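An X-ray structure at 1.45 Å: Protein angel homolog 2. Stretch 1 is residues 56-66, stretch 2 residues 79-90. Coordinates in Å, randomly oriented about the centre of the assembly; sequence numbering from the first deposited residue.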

ATOM      1  N   SER A  56       3.962  -5.725   3.972  1.00 16.18           N
ATOM      2  CA  SER A  56       3.776  -4.742   2.879  1.00 15.28           C
ATOM      3  C   SER A  56       5.147  -4.113   2.645  1.00 13.98           C
ATOM      4  O   SER A  56       5.695  -3.609   3.593  1.00 15.87           O
ATOM      5  CB  SER A  56       2.739  -3.716   3.201  1.00 17.86           C
ATOM      6  OG  SER A  56       2.521  -2.885   2.085  1.00 19.14           O
ATOM      7  N   TYR A  57       5.686  -4.174   1.439  1.00 14.37           N
ATOM      8  CA  TYR A  57       7.052  -3.680   1.201  1.00 14.85           C
ATOM      9  C   TYR A  57       7.173  -3.069  -0.197  1.00 13.47           C
ATOM     10  O   TYR A  57       7.003  -3.797  -1.148  1.00 13.73           O
ATOM     11  CB  TYR A  57       8.019  -4.857   1.348  1.00 14.38           C
ATOM     12  CG  TYR A  57       9.480  -4.533   1.536  1.00 14.86           C
ATOM     13  CD1 TYR A  57       9.922  -3.238   1.708  1.00 14.43           C
ATOM     14  CD2 TYR A  57      10.400  -5.550   1.598  1.00 15.23           C
ATOM     15  CE1 TYR A  57      11.262  -2.964   1.908  1.00 15.78           C
ATOM     16  CE2 TYR A  57      11.740  -5.296   1.802  1.00 15.15           C
ATOM     17  CZ  TYR A  57      12.172  -3.997   1.945  1.00 15.30           C
ATOM     18  OH  TYR A  57      13.489  -3.729   2.145  1.00 17.37           O
ATOM     19  N   ASN A  58       7.506  -1.787  -0.289  1.00 13.26           N
ATOM     20  CA  ASN A  58       7.869  -1.144  -1.567  1.00 13.50           C
ATOM     21  C   ASN A  58       9.377  -1.418  -1.681  1.00 12.30           C
ATOM     22  O   ASN A  58      10.106  -0.873  -0.893  1.00 13.77           O
ATOM     23  CB  ASN A  58       7.497   0.333  -1.543  1.00 13.72           C
ATOM     24  CG  ASN A  58       7.961   1.057  -2.784  1.00 15.58           C
ATOM     25  OD1 ASN A  58       8.943   0.686  -3.377  1.00 14.81           O
ATOM     26  ND2 ASN A  58       7.257   2.101  -3.158  1.00 15.13           N
ATOM     27  N   ILE A  59       9.802  -2.267  -2.613  1.00 13.97           N
ATOM     28  CA  ILE A  59      11.199  -2.781  -2.666  1.00 14.15           C
ATOM     29  C   ILE A  59      12.120  -1.897  -3.504  1.00 14.09           C
ATOM     30  O   ILE A  59      13.291  -2.185  -3.513  1.00 15.11           O
ATOM     31  CB  ILE A  59      11.209  -4.252  -3.129  1.00 13.84           C
ATOM     32  CG1 ILE A  59      10.829  -4.426  -4.604  1.00 14.66           C
ATOM     33  CG2 ILE A  59      10.330  -5.091  -2.218  1.00 15.99           C
ATOM     34  CD1 ILE A  59      11.081  -5.813  -5.130  1.00 16.87           C
ATOM     35  N   LEU A  60      11.595  -0.870  -4.158  1.00 14.45           N
ATOM     36  CA  LEU A  60      12.350   0.076  -4.984  1.00 14.41           C
ATOM     37  C   LEU A  60      12.781  -0.576  -6.298  1.00 14.42           C
ATOM     38  O   LEU A  60      13.679  -1.422  -6.327  1.00 15.60           O
ATOM     39  CB  LEU A  60      13.518   0.727  -4.233  1.00 14.55           C
ATOM     40  CG  LEU A  60      14.389   1.702  -5.037  1.00 14.78           C
ATOM     41  CD1 LEU A  60      13.623   2.845  -5.672  1.00 16.40           C
ATOM     42  CD2 LEU A  60      15.488   2.235  -4.109  1.00 17.01           C
ATOM     43  N   SER A  61      12.134  -0.182  -7.386  1.00 15.37           N
ATOM     44  CA  SER A  61      12.480  -0.688  -8.708  1.00 14.16           C
ATOM     45  C   SER A  61      13.825  -0.131  -9.148  1.00 15.11           C
ATOM     46  O   SER A  61      14.087   1.063  -8.994  1.00 15.43           O
ATOM     47  CB  SER A  61      11.379  -0.250  -9.675  1.00 17.67           C
ATOM     48  OG  SER A  61      11.846  -0.063 -11.002  1.00 18.35           O
ATOM     49  N   GLN A  62      14.685  -0.993  -9.698  1.00 14.03           N
ATOM     50  CA  GLN A  62      16.005  -0.528 -10.126  1.00 14.73           C
ATOM     51  C   GLN A  62      15.906   0.553 -11.197  1.00 15.48           C
ATOM     52  O   GLN A  62      16.668   1.535 -11.167  1.00 15.86           O
ATOM     53  CB  GLN A  62      16.853  -1.693 -10.638  1.00 16.19           C
ATOM     54  CG  GLN A  62      18.316  -1.322 -10.823  1.00 16.77           C
ATOM     55  CD  GLN A  62      19.010  -1.046  -9.498  1.00 15.33           C
ATOM     56  OE1 GLN A  62      18.603  -1.554  -8.462  1.00 17.16           O
ATOM     57  NE2 GLN A  62      20.082  -0.262  -9.536  1.00 18.06           N
ATOM     58  N   ASP A  63      15.003   0.385 -12.174  1.00 16.06           N
ATOM     59  CA  ASP A  63      14.848   1.399 -13.210  1.00 16.91           C
ATOM     60  C   ASP A  63      14.457   2.736 -12.591  1.00 17.19           C
ATOM     61  O   ASP A  63      14.962   3.789 -12.994  1.00 17.80           O
ATOM     62  CB  ASP A  63      13.759   1.006 -14.213  1.00 18.52           C
ATOM     63  CG  ASP A  63      14.186  -0.067 -15.195  1.00 20.45           C
ATOM     64  OD1 ASP A  63      15.349  -0.513 -15.177  1.00 23.83           O
ATOM     65  OD2 ASP A  63      13.321  -0.471 -16.005  1.00 23.54           O
ATOM     66  N   LEU A  64      13.529   2.711 -11.625  1.00 15.05           N
ATOM     67  CA  LEU A  64      13.099   3.956 -10.991  1.00 16.65           C
ATOM     68  C   LEU A  64      14.192   4.546 -10.112  1.00 16.97           C
ATOM     69  O   LEU A  64      14.328   5.770 -10.040  1.00 19.56           O
ATOM     70  CB  LEU A  64      11.795   3.747 -10.221  1.00 18.89           C
ATOM     71  CG  LEU A  64      10.615   3.292 -11.087  1.00 23.20           C
ATOM     72  CD1 LEU A  64       9.359   3.198 -10.207  1.00 24.29           C
ATOM     73  CD2 LEU A  64      10.394   4.198 -12.284  1.00 24.04           C
ATOM     74  N   LEU A  65      15.002   3.705  -9.468  1.00 15.63           N
ATOM     75  CA  LEU A  65      16.150   4.201  -8.726  1.00 16.23           C
ATOM     76  C   LEU A  65      17.086   4.960  -9.658  1.00 17.83           C
ATOM     77  O   LEU A  65      17.451   6.112  -9.395  1.00 18.22           O
ATOM     78  CB  LEU A  65      16.854   3.007  -8.087  1.00 17.27           C
ATOM     79  CG  LEU A  65      18.006   3.208  -7.115  1.00 18.19           C
ATOM     80  CD1 LEU A  65      18.336   1.852  -6.477  1.00 17.41           C
ATOM     81  CD2 LEU A  65      19.231   3.782  -7.801  1.00 21.48           C
ATOM     82  N   GLU A  66      17.445   4.336 -10.783  1.00 17.26           N
ATOM     83  CA  GLU A  66      18.390   4.936 -11.721  1.00 18.49           C
ATOM     84  C   GLU A  66      17.816   6.172 -12.394  1.00 19.94           C
ATOM     85  O   GLU A  66      18.563   7.122 -12.666  1.00 23.67           O
ATOM     86  CB  GLU A  66      18.849   3.874 -12.724  1.00 20.75           C
ATOM     87  CG  GLU A  66      19.726   2.834 -12.034  1.00 23.58           C
ATOM     88  CD  GLU A  66      20.146   1.683 -12.909  1.00 30.08           C
ATOM     89  OE1 GLU A  66      19.816   1.687 -14.111  1.00 34.73           O
ATOM     90  OE2 GLU A  66      20.803   0.768 -12.371  1.00 29.82           O
ATOM     91  N   VAL A  79      26.076   0.143  -3.001  1.00 21.97           N
ATOM     92  CA  VAL A  79      24.866  -0.401  -2.391  1.00 21.46           C
ATOM     93  C   VAL A  79      23.655  -0.248  -3.294  1.00 20.73           C
ATOM     94  O   VAL A  79      22.589  -0.785  -2.976  1.00 20.90           O
ATOM     95  CB  VAL A  79      24.553   0.153  -0.986  1.00 23.63           C
ATOM     96  CG1 VAL A  79      25.812   0.138  -0.108  1.00 25.11           C
ATOM     97  CG2 VAL A  79      23.938   1.529  -1.044  1.00 24.07           C
ATOM     98  N   LEU A  80      23.781   0.470  -4.410  1.00 19.05           N
ATOM     99  CA  LEU A  80      22.613   0.729  -5.239  1.00 18.49           C
ATOM    100  C   LEU A  80      22.395  -0.298  -6.339  1.00 19.49           C
ATOM    101  O   LEU A  80      21.293  -0.351  -6.890  1.00 22.09           O
ATOM    102  CB  LEU A  80      22.696   2.126  -5.857  1.00 18.91           C
ATOM    103  CG  LEU A  80      22.691   3.266  -4.844  1.00 21.10           C
ATOM    104  CD1 LEU A  80      22.936   4.575  -5.564  1.00 23.42           C
ATOM    105  CD2 LEU A  80      21.387   3.332  -4.078  1.00 19.72           C
ATOM    106  N   HIS A  81      23.391  -1.116  -6.668  1.00 19.96           N
ATOM    107  CA  HIS A  81      23.238  -2.073  -7.756  1.00 19.82           C
ATOM    108  C   HIS A  81      22.220  -3.148  -7.401  1.00 18.62           C
ATOM    109  O   HIS A  81      22.147  -3.606  -6.258  1.00 18.28           O
ATOM    110  CB  HIS A  81      24.582  -2.732  -8.054  1.00 23.20           C
ATOM    111  CG  HIS A  81      25.643  -1.763  -8.460  1.00 31.14           C
ATOM    112  ND1 HIS A  81      25.569  -1.025  -9.621  1.00 37.17           N
ATOM    113  CD2 HIS A  81      26.798  -1.400  -7.854  1.00 34.81           C
ATOM    114  CE1 HIS A  81      26.635  -0.251  -9.716  1.00 38.75           C
ATOM    115  NE2 HIS A  81      27.397  -0.460  -8.657  1.00 36.97           N
ATOM    116  N   TRP A  82      21.434  -3.566  -8.397  1.00 18.58           N
ATOM    117  CA  TRP A  82      20.452  -4.620  -8.155  1.00 17.58           C
ATOM    118  C   TRP A  82      21.117  -5.913  -7.695  1.00 19.74           C
ATOM    119  O   TRP A  82      20.531  -6.661  -6.905  1.00 18.56           O
ATOM    120  CB  TRP A  82      19.612  -4.854  -9.407  1.00 17.92           C
ATOM    121  CG  TRP A  82      18.537  -5.892  -9.275  1.00 18.33           C
ATOM    122  CD1 TRP A  82      18.437  -7.049  -9.987  1.00 21.01           C
ATOM    123  CD2 TRP A  82      17.407  -5.864  -8.397  1.00 17.31           C
ATOM    124  NE1 TRP A  82      17.309  -7.738  -9.615  1.00 19.28           N
ATOM    125  CE2 TRP A  82      16.666  -7.037  -8.629  1.00 17.73           C
ATOM    126  CE3 TRP A  82      16.958  -4.973  -7.427  1.00 18.17           C
ATOM    127  CZ2 TRP A  82      15.500  -7.330  -7.931  1.00 18.56           C
ATOM    128  CZ3 TRP A  82      15.794  -5.257  -6.750  1.00 17.78           C
ATOM    129  CH2 TRP A  82      15.084  -6.425  -6.998  1.00 18.52           C
ATOM    130  N   SER A  83      22.336  -6.191  -8.162  1.00 20.03           N
ATOM    131  CA  SER A  83      23.045  -7.387  -7.714  1.00 21.00           C
ATOM    132  C   SER A  83      23.346  -7.345  -6.220  1.00 19.68           C
ATOM    133  O   SER A  83      23.551  -8.397  -5.597  1.00 21.04           O
ATOM    134  CB  SER A  83      24.350  -7.530  -8.498  1.00 22.77           C
ATOM    135  OG  SER A  83      25.189  -6.405  -8.290  1.00 26.63           O
ATOM    136  N   PHE A  84      23.419  -6.142  -5.639  1.00 20.02           N
ATOM    137  CA  PHE A  84      23.603  -5.939  -4.205  1.00 19.80           C
ATOM    138  C   PHE A  84      22.259  -5.943  -3.474  1.00 18.75           C
ATOM    139  O   PHE A  84      22.098  -6.602  -2.438  1.00 19.47           O
ATOM    140  CB  PHE A  84      24.337  -4.604  -3.960  1.00 19.24           C
ATOM    141  CG  PHE A  84      24.713  -4.381  -2.523  1.00 20.44           C
ATOM    142  CD1 PHE A  84      23.812  -3.820  -1.631  1.00 19.44           C
ATOM    143  CD2 PHE A  84      25.959  -4.753  -2.059  1.00 25.16           C
ATOM    144  CE1 PHE A  84      24.144  -3.638  -0.298  1.00 21.44           C
ATOM    145  CE2 PHE A  84      26.299  -4.567  -0.727  1.00 27.37           C
ATOM    146  CZ  PHE A  84      25.382  -4.015   0.155  1.00 23.61           C
ATOM    147  N   ARG A  85      21.272  -5.237  -4.017  1.00 17.12           N
ATOM    148  CA  ARG A  85      20.025  -5.027  -3.293  1.00 16.65           C
ATOM    149  C   ARG A  85      19.167  -6.282  -3.228  1.00 15.67           C
ATOM    150  O   ARG A  85      18.564  -6.567  -2.188  1.00 18.08           O
ATOM    151  CB  ARG A  85      19.230  -3.889  -3.936  1.00 16.79           C
ATOM    152  CG  ARG A  85      19.955  -2.556  -3.910  1.00 16.56           C
ATOM    153  CD  ARG A  85      19.015  -1.386  -4.174  1.00 16.36           C
ATOM    154  NE  ARG A  85      18.266  -1.475  -5.427  1.00 16.32           N
ATOM    155  CZ  ARG A  85      16.941  -1.603  -5.531  1.00 15.33           C
ATOM    156  NH1 ARG A  85      16.159  -1.702  -4.465  1.00 15.73           N
ATOM    157  NH2 ARG A  85      16.386  -1.645  -6.732  1.00 17.44           N
ATOM    158  N   PHE A  86      19.033  -7.010  -4.334  1.00 17.01           N
ATOM    159  CA  PHE A  86      18.096  -8.128  -4.330  1.00 18.01           C
ATOM    160  C   PHE A  86      18.454  -9.185  -3.290  1.00 18.99           C
ATOM    161  O   PHE A  86      17.550  -9.650  -2.575  1.00 18.59           O
ATOM    162  CB  PHE A  86      17.940  -8.741  -5.718  1.00 20.83           C
ATOM    163  CG  PHE A  86      17.086  -9.969  -5.705  1.00 25.79           C
ATOM    164  CD1 PHE A  86      15.749  -9.886  -5.360  1.00 25.75           C
ATOM    165  CD2 PHE A  86      17.628 -11.208  -5.975  1.00 29.21           C
ATOM    166  CE1 PHE A  86      14.957 -11.030  -5.320  1.00 27.43           C
ATOM    167  CE2 PHE A  86      16.841 -12.343  -5.935  1.00 31.07           C
ATOM    168  CZ  PHE A  86      15.509 -12.250  -5.605  1.00 28.81           C
ATOM    169  N   PRO A  87      19.711  -9.613  -3.145  1.00 17.90           N
ATOM    170  CA  PRO A  87      19.998 -10.576  -2.069  1.00 17.58           C
ATOM    171  C   PRO A  87      19.593 -10.085  -0.692  1.00 18.40           C
ATOM    172  O   PRO A  87      19.132 -10.885   0.133  1.00 19.12           O
ATOM    173  CB  PRO A  87      21.508 -10.815  -2.195  1.00 20.63           C
ATOM    174  CG  PRO A  87      21.814 -10.516  -3.624  1.00 21.90           C
ATOM    175  CD  PRO A  87      20.881  -9.388  -4.014  1.00 18.41           C
ATOM    176  N   ASN A  88      19.757  -8.791  -0.413  1.00 19.65           N
ATOM    177  CA  ASN A  88      19.327  -8.251   0.874  1.00 19.54           C
ATOM    178  C   ASN A  88      17.810  -8.298   1.024  1.00 18.76           C
ATOM    179  O   ASN A  88      17.295  -8.665   2.088  1.00 19.51           O
ATOM    180  CB  ASN A  88      19.804  -6.809   1.009  1.00 19.25           C
ATOM    181  CG  ASN A  88      21.195  -6.698   1.588  1.00 21.84           C
ATOM    182  OD1 ASN A  88      21.781  -7.680   2.051  1.00 25.47           O
ATOM    183  ND2 ASN A  88      21.726  -5.488   1.581  1.00 23.86           N
ATOM    184  N   ILE A  89      17.081  -7.921  -0.026  1.00 17.67           N
ATOM    185  CA  ILE A  89      15.620  -7.922   0.028  1.00 17.13           C
ATOM    186  C   ILE A  89      15.102  -9.339   0.217  1.00 16.30           C
ATOM    187  O   ILE A  89      14.210  -9.590   1.041  1.00 17.60           O
ATOM    188  CB  ILE A  89      15.059  -7.268  -1.248  1.00 16.60           C
ATOM    189  CG1 ILE A  89      15.357  -5.763  -1.247  1.00 18.31           C
ATOM    190  CG2 ILE A  89      13.568  -7.531  -1.370  1.00 17.46           C
ATOM    191  CD1 ILE A  89      15.322  -5.120  -2.622  1.00 19.65           C
ATOM    192  N   LEU A  90      15.660 -10.293  -0.531  1.00 17.49           N
ATOM    193  CA  LEU A  90      15.224 -11.679  -0.395  1.00 19.07           C
ATOM    194  C   LEU A  90      15.531 -12.218   0.998  1.00 18.62           C
ATOM    195  O   LEU A  90      14.716 -12.936   1.589  1.00 19.23           O
ATOM    196  CB  LEU A  90      15.888 -12.532  -1.475  1.00 20.08           C
ATOM    197  CG  LEU A  90      15.556 -14.024  -1.469  1.00 21.73           C
ATOM    198  CD1 LEU A  90      14.077 -14.204  -1.748  1.00 24.96           C
ATOM    199  CD2 LEU A  90      16.424 -14.779  -2.473  1.00 24.21           C
TER
HETATM  200  O   HOH W   1      23.212  -0.714 -11.667  1.00 52.08           O

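The contact is built around one buried arginine. Arg85 lies on helix 82-90, its CA-to-CB bond pointing toward stretch 1, and its guanidinium meets the loop that joins strand 56-58 to helix 62-66.

Hydrogen bonds from Arg85 come first. NH1 of Arg85 donates to O of Ile59 at 3.1 Å. NH2 of Arg85 donates to O of Leu60 at 2.7 Å, and NH1 of Arg85 adds a weak bond to the same O of Leu60 at 3.1 Å. The guanidinium thus holds two consecutive backbone carbonyls. It also grips a side chain. NE of Arg85 donates to OE1 of Gln62 at 3.1 Å, and NH2 of Arg85 donates to OE1 of Gln62 at 2.8 Å. The amide oxygen is therefore shared by two nitrogens and sits near the guanidinium plane, as does the Ile59 carbonyl oxygen. All three nitrogens of the group donate across the contact.

Gln62 works in both directions. While its OE1 accepts from Arg85, NE2 of Gln62 donates to O of Leu80 at 2.9 Å, just before helix 82-90. NE2 of Gln62 also donates to OE2 of Glu66 at 3.1 Å, one turn on in its own helix. The amide so ties the first turn of helix 62-66 to the start of the other helix. N of Trp82 lies 3.5 Å from OE1 of Gln62, but the angle is too poor for a hydrogen bond.

Two local bonds lie within stretch 1. N of Leu64 makes a weak capping bond to OG of Ser61 at 3.3 Å. N of Leu60 donates to OD1 of Asn58 at 3.2 Å, a backbone-to-side-chain bond where the strand passes into the loop.

One water bridges the stretches. Water 1 donates to OE2 of Glu66 at 2.9 Å and is hydrogen-bonded to ND1 of His81 at 3.1 Å.

Apolar contacts flank the polar centre. CG2 of Ile59 meets CG2 of Ile89 at 4.1 Å, and CE2 of Tyr57 lies 4.3 Å from the same CG2 of Ile89. CD1 of Ile59 reaches the edge of the Trp82 ring, 4.5 Å from CH2 of Trp82. Farther along, CD1 of Leu65 packs against CD2 of Leu80 at 4.2 Å. CD1 of Leu65 also sits over a face of the guanidinium, 3.5 Å from NE of Arg85. One face of the guanidinium is thus covered by aliphatic carbon, from Leu65 and Leu60, while the bonds to stretch 1 are made in or near its plane.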